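Local coordinates for protein prolyl 4-hydroxylase (Phytophthora capsici LT1534, PDB 6IUQ) that probably hydroxylates prolyl residues to 4-hydroxyproline as an iron(II)- and 2-oxoglutarate-dependent dioxygenase with a double-stranded beta-helix core, at residues T117-L120 / Q121-T125; L244-Q248 / S249-D253. All blocks are in the same frame, centred on the assembly; numbering follows the deposited sequence.

Contact 1. Residues T117-L120 / Q121-T125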
loop_
_atom_site.group_PDB
_atom_site.type_symbol
_atom_site.label_atom_id
_atom_site.label_comp_id
_atom_site.label_asym_id
_atom_site.label_seq_id
_atom_site.Cartn_x
_atom_site.Cartn_y
_atom_site.Cartn_z
ATOM N N THR A 117 -4.356 10.347 15.956
ATOM C CA THR A 117 -5.170 10.797 14.833
ATOM C C THR A 117 -4.458 11.816 13.958
ATOM O O THR A 117 -5.109 12.505 13.158
ATOM C CB THR A 117 -6.483 11.447 15.296
ATOM O OG1 THR A 117 -6.182 12.567 16.140
ATOM C CG2 THR A 117 -7.349 10.447 16.021
ATOM N N GLU A 118 -3.140 11.931 14.117
ATOM C CA GLU A 118 -2.371 12.935 13.377
ATOM C C GLU A 118 -2.502 12.709 11.874
ATOM O O GLU A 118 -2.760 13.647 11.112
ATOM C CB GLU A 118 -0.904 12.912 13.805
ATOM C CG GLU A 118 -0.590 13.917 14.917
ATOM C CD GLU A 118 -1.378 13.642 16.196
ATOM O OE1 GLU A 118 -1.490 12.452 16.584
ATOM O OE2 GLU A 118 -1.890 14.610 16.812
ATOM N N LEU A 119 -2.376 11.452 11.464
ATOM C CA LEU A 119 -2.491 11.090 10.071
ATOM C C LEU A 119 -3.876 11.427 9.535
ATOM O O LEU A 119 -4.005 12.065 8.498
ATOM C CB LEU A 119 -2.184 9.606 9.908
ATOM C CG LEU A 119 -1.960 8.999 8.530
ATOM C CD1 LEU A 119 -1.046 9.880 7.659
ATOM C CD2 LEU A 119 -1.352 7.627 8.746
ATOM N N LEU A 120 -4.907 11.011 10.267
ATOM C CA LEU A 120 -6.284 11.307 9.897
ATOM C C LEU A 120 -6.523 12.803 9.804
ATOM O O LEU A 120 -7.198 13.250 8.893
ATOM C CB LEU A 120 -7.262 10.676 10.904
ATOM C CG LEU A 120 -7.619 9.205 10.645
ATOM C CD1 LEU A 120 -8.387 8.595 11.797
ATOM C CD2 LEU A 120 -8.444 9.108 9.380
ATOM N N GLN A 121 -5.966 13.574 10.738
ATOM C CA GLN A 121 -6.183 15.019 10.752
ATOM C C GLN A 121 -5.547 15.688 9.530
ATOM O O GLN A 121 -6.198 16.465 8.849
ATOM C CB GLN A 121 -5.620 15.652 12.036
ATOM C CG GLN A 121 -6.452 15.457 13.300
ATOM C CD GLN A 121 -5.787 16.063 14.551
ATOM O OE1 GLN A 121 -5.323 17.205 14.542
ATOM N NE2 GLN A 121 -5.737 15.286 15.624
ATOM N N ALA A 122 -4.278 15.385 9.256
ATOM C CA ALA A 122 -3.582 15.999 8.127
ATOM C C ALA A 122 -4.290 15.682 6.841
ATOM O O ALA A 122 -4.602 16.586 6.064
ATOM C CB ALA A 122 -2.143 15.544 8.056
ATOM N N LEU A 123 -4.582 14.404 6.625
ATOM C CA LEU A 123 -5.247 14.002 5.384
ATOM C C LEU A 123 -6.635 14.629 5.249
ATOM O O LEU A 123 -6.979 15.111 4.179
ATOM C CB LEU A 123 -5.330 12.468 5.290
ATOM C CG LEU A 123 -3.948 11.820 5.064
ATOM C CD1 LEU A 123 -3.952 10.322 5.346
ATOM C CD2 LEU A 123 -3.411 12.124 3.644
ATOM N N THR A 124 -7.433 14.647 6.315
ATOM C CA THR A 124 -8.770 15.221 6.181
ATOM C C THR A 124 -8.701 16.745 6.043
ATOM O O THR A 124 -9.582 17.337 5.446
ATOM C CB THR A 124 -9.712 14.836 7.353
ATOM O OG1 THR A 124 -9.111 15.187 8.599
ATOM C CG2 THR A 124 -10.007 13.328 7.340
ATOM N N THR A 125 -7.644 17.374 6.554
ATOM C CA THR A 125 -7.479 18.807 6.353
ATOM C C THR A 125 -7.120 19.093 4.890
ATOM O O THR A 125 -7.750 19.923 4.245
ATOM C CB THR A 125 -6.383 19.409 7.271
ATOM O OG1 THR A 125 -6.827 19.406 8.631
ATOM C CG2 THR A 125 -6.062 20.843 6.860
HETATM O O HOH W 1 -3.062 17.441 16.529
#
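From Thr117 to Thr124 the chain makes the first turns of helix 118-126, with i to i+4 bonds running from Gln121 N on Thr117 O, at 2.8 Å, to Thr124 N on Leu120 O. Thr117 holds the N-cap position, yet its hydroxyl caps no backbone N; it accepts instead from Gln121, whose NE2 lies 2.8 Å from Thr117 OG1. The bond lies close to the amide plane, 9° out of it. At the other end of that amide one water donates to Gln121 OE1 at 3.0 Å and to Glu118 OE2 at 3.1 Å, consistent with OE1 facing the water and NE2 facing Thr117, while Glu118 OE1 bonds to Ser116. In Thr124 a chi1 of 55° folds the hydroxyl back along the helix, OG1 donating to Leu120 O at 2.7 Å, a common habit of helical threonines. That carbonyl thus takes two bonds, amide and hydroxyl arriving from opposite faces of its plane. Leu119 and Leu123 lie side by side, their CD1 methyls 3.7 Å apart. Both leucines, with Leu120, pack on Leu231 of strand 224-232; Leu123 also meets helix 26-35, and Glu118 and Gln121 rest against helix 17-23.

Contact 2. Residues L244-Q248 / S249-D253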
loop_
_atom_site.group_PDB
_atom_site.type_symbol
_atom_site.label_atom_id
_atom_site.label_comp_id
_atom_site.label_asym_id
_atom_site.label_seq_id
_atom_site.Cartn_x
_atom_site.Cartn_y
_atom_site.Cartn_z
ATOM N N LEU A 244 -15.494 5.018 -17.233
ATOM C CA LEU A 244 -14.555 5.918 -17.875
ATOM C C LEU A 244 -15.305 6.897 -18.771
ATOM O O LEU A 244 -16.254 6.504 -19.438
ATOM C CB LEU A 244 -13.559 5.128 -18.725
ATOM C CG LEU A 244 -12.199 4.790 -18.165
ATOM C CD1 LEU A 244 -11.374 4.145 -19.256
ATOM C CD2 LEU A 244 -11.538 6.067 -17.632
ATOM N N ARG A 245 -14.877 8.152 -18.819
ATOM C CA ARG A 245 -15.472 9.086 -19.772
ATOM C C ARG A 245 -14.569 9.259 -20.976
ATOM O O ARG A 245 -13.366 9.447 -20.823
ATOM C CB ARG A 245 -15.720 10.465 -19.157
ATOM C CG ARG A 245 -16.351 10.482 -17.779
ATOM C CD ARG A 245 -16.883 11.883 -17.418
ATOM N NE ARG A 245 -15.907 12.974 -17.557
ATOM C CZ ARG A 245 -14.954 13.248 -16.666
ATOM N NH1 ARG A 245 -14.814 12.480 -15.596
ATOM N NH2 ARG A 245 -14.124 14.273 -16.853
ATOM N N LEU A 246 -15.158 9.203 -22.166
ATOM C CA LEU A 246 -14.513 9.724 -23.370
ATOM C C LEU A 246 -15.203 11.018 -23.799
ATOM O O LEU A 246 -16.401 11.029 -24.072
ATOM C CB LEU A 246 -14.553 8.714 -24.520
ATOM C CG LEU A 246 -13.980 9.288 -25.823
ATOM C CD1 LEU A 246 -12.495 9.594 -25.654
ATOM C CD2 LEU A 246 -14.211 8.376 -27.029
ATOM N N THR A 247 -14.449 12.106 -23.869
ATOM C CA THR A 247 -15.035 13.399 -24.148
ATOM C C THR A 247 -14.515 13.918 -25.470
ATOM O O THR A 247 -13.538 13.395 -25.992
ATOM C CB THR A 247 -14.705 14.414 -23.027
ATOM O OG1 THR A 247 -13.283 14.603 -22.958
ATOM C CG2 THR A 247 -15.193 13.914 -21.688
ATOM N N GLN A 248 -15.141 14.968 -25.988
ATOM C CA GLN A 248 -14.718 15.580 -27.245
ATOM C C GLN A 248 -13.303 16.156 -27.177
ATOM O O GLN A 248 -12.548 16.053 -28.146
ATOM C CB GLN A 248 -15.715 16.671 -27.652
ATOM C CG GLN A 248 -15.340 17.449 -28.908
ATOM C CD GLN A 248 -16.479 18.338 -29.407
ATOM O OE1 GLN A 248 -17.594 18.322 -28.862
ATOM N NE2 GLN A 248 -16.200 19.119 -30.444
ATOM N N SER A 249 -12.950 16.757 -26.038
ATOM C CA SER A 249 -11.599 17.303 -25.810
ATOM C C SER A 249 -10.509 16.230 -25.842
ATOM O O SER A 249 -9.361 16.508 -26.190
ATOM C CB SER A 249 -11.523 18.022 -24.455
ATOM O OG SER A 249 -12.764 18.622 -24.124
ATOM N N ASP A 250 -10.863 15.012 -25.445
ATOM C CA ASP A 250 -9.905 13.911 -25.449
ATOM C C ASP A 250 -9.382 13.636 -26.847
ATOM O O ASP A 250 -8.223 13.256 -27.015
ATOM C CB ASP A 250 -10.525 12.642 -24.879
ATOM C CG ASP A 250 -10.820 12.758 -23.398
ATOM O OD1 ASP A 250 -10.073 13.480 -22.700
ATOM O OD2 ASP A 250 -11.793 12.121 -22.933
ATOM N N LEU A 251 -10.239 13.848 -27.846
ATOM C CA LEU A 251 -9.893 13.571 -29.228
ATOM C C LEU A 251 -8.659 14.337 -29.670
ATOM O O LEU A 251 -7.932 13.873 -30.533
ATOM C CB LEU A 251 -11.063 13.904 -30.146
ATOM C CG LEU A 251 -12.367 13.176 -29.816
ATOM C CD1 LEU A 251 -13.380 13.392 -30.934
ATOM C CD2 LEU A 251 -12.150 11.690 -29.534
ATOM N N ALA A 252 -8.426 15.508 -29.075
ATOM C CA ALA A 252 -7.270 16.330 -29.436
ATOM C C ALA A 252 -6.211 16.343 -28.338
ATOM O O ALA A 252 -5.223 17.069 -28.438
ATOM C CB ALA A 252 -7.712 17.749 -29.751
ATOM N N ASP A 253 -6.425 15.530 -27.301
ATOM C CA ASP A 253 -5.583 15.517 -26.099
ATOM C C ASP A 253 -5.752 14.192 -25.358
ATOM O O ASP A 253 -6.395 14.147 -24.300
ATOM C CB ASP A 253 -5.940 16.695 -25.166
ATOM C CG ASP A 253 -5.148 16.682 -23.841
ATOM O OD1 ASP A 253 -4.006 16.164 -23.814
ATOM O OD2 ASP A 253 -5.671 17.201 -22.824
#
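Thr247 and Asp250 bond to each other in both directions at the start of a short helical turn. Backbone to carboxylate is the firm half: Thr247 N donates to Asp250 OD2 at 2.8 Å and 161°, reaching that oxygen from above the carboxylate plane, 38° out of it. With chi1 at 62° the threonine hydroxyl swings over to the carboxylate, bringing Thr247 OG1 to Asp250 OD2 in a weak bond of 2.9 Å. In return Asp250 N points back to Thr247, with weak bonds to Thr247 OG1 at 3.5 Å and to Thr247 O at 3.2 Å. The reciprocal pattern, hydroxyl to the amide three residues on and that residue's side chain back to the first amide, resembles a capping box with its hydroxyl-to-amide half slack, Thr247 taking the N-cap place of a single helical turn. The i to i+3 pattern continues with Leu251 N to Gln248 O at 3.2 Å.

Charge adds to the grip on the carboxylate. Asp250 OD2 also forms a salt bridge with Arg260 of helix 254-262, and the same guanidinium binds Arg245 O, so this arginine ties the extended lead-in and the turn to the helix that follows. Such a neighbour would favour the ionised carboxylate.

Apolar contacts flank the polar pair. Leu246 lays CD1 against Asp250 CB at 3.7 Å, and Leu246 CD1 also reaches towards Leu251 CD2 at 4.4 Å. The residue before Thr247 and the fourth after it are thus placed as in a hydrophobic staple, though a loose one. Leu246 also touches Trp254, and Phe257 of the same helix packs on Asp250.

Contact 1 comes first along the chain and contact 2 well after it; their centres are 35 Å apart, and about 21 Å separates their nearest atoms. Between them in sequence run strands 139-146 to 224-232, together with the iron ligands His156, Asp158 and His215; neither contact supplies a ligand. Strand 224-232 relates the two: helix 118-126 packs leucines against it, and the loop holding 244-253 follows it on the way to helix 254-262. Contact 1 therefore belongs to the helical layer backing the six-stranded antiparallel sheet of the double-stranded beta-helix core, whereas contact 2 shapes a surface link into the C-terminal helices.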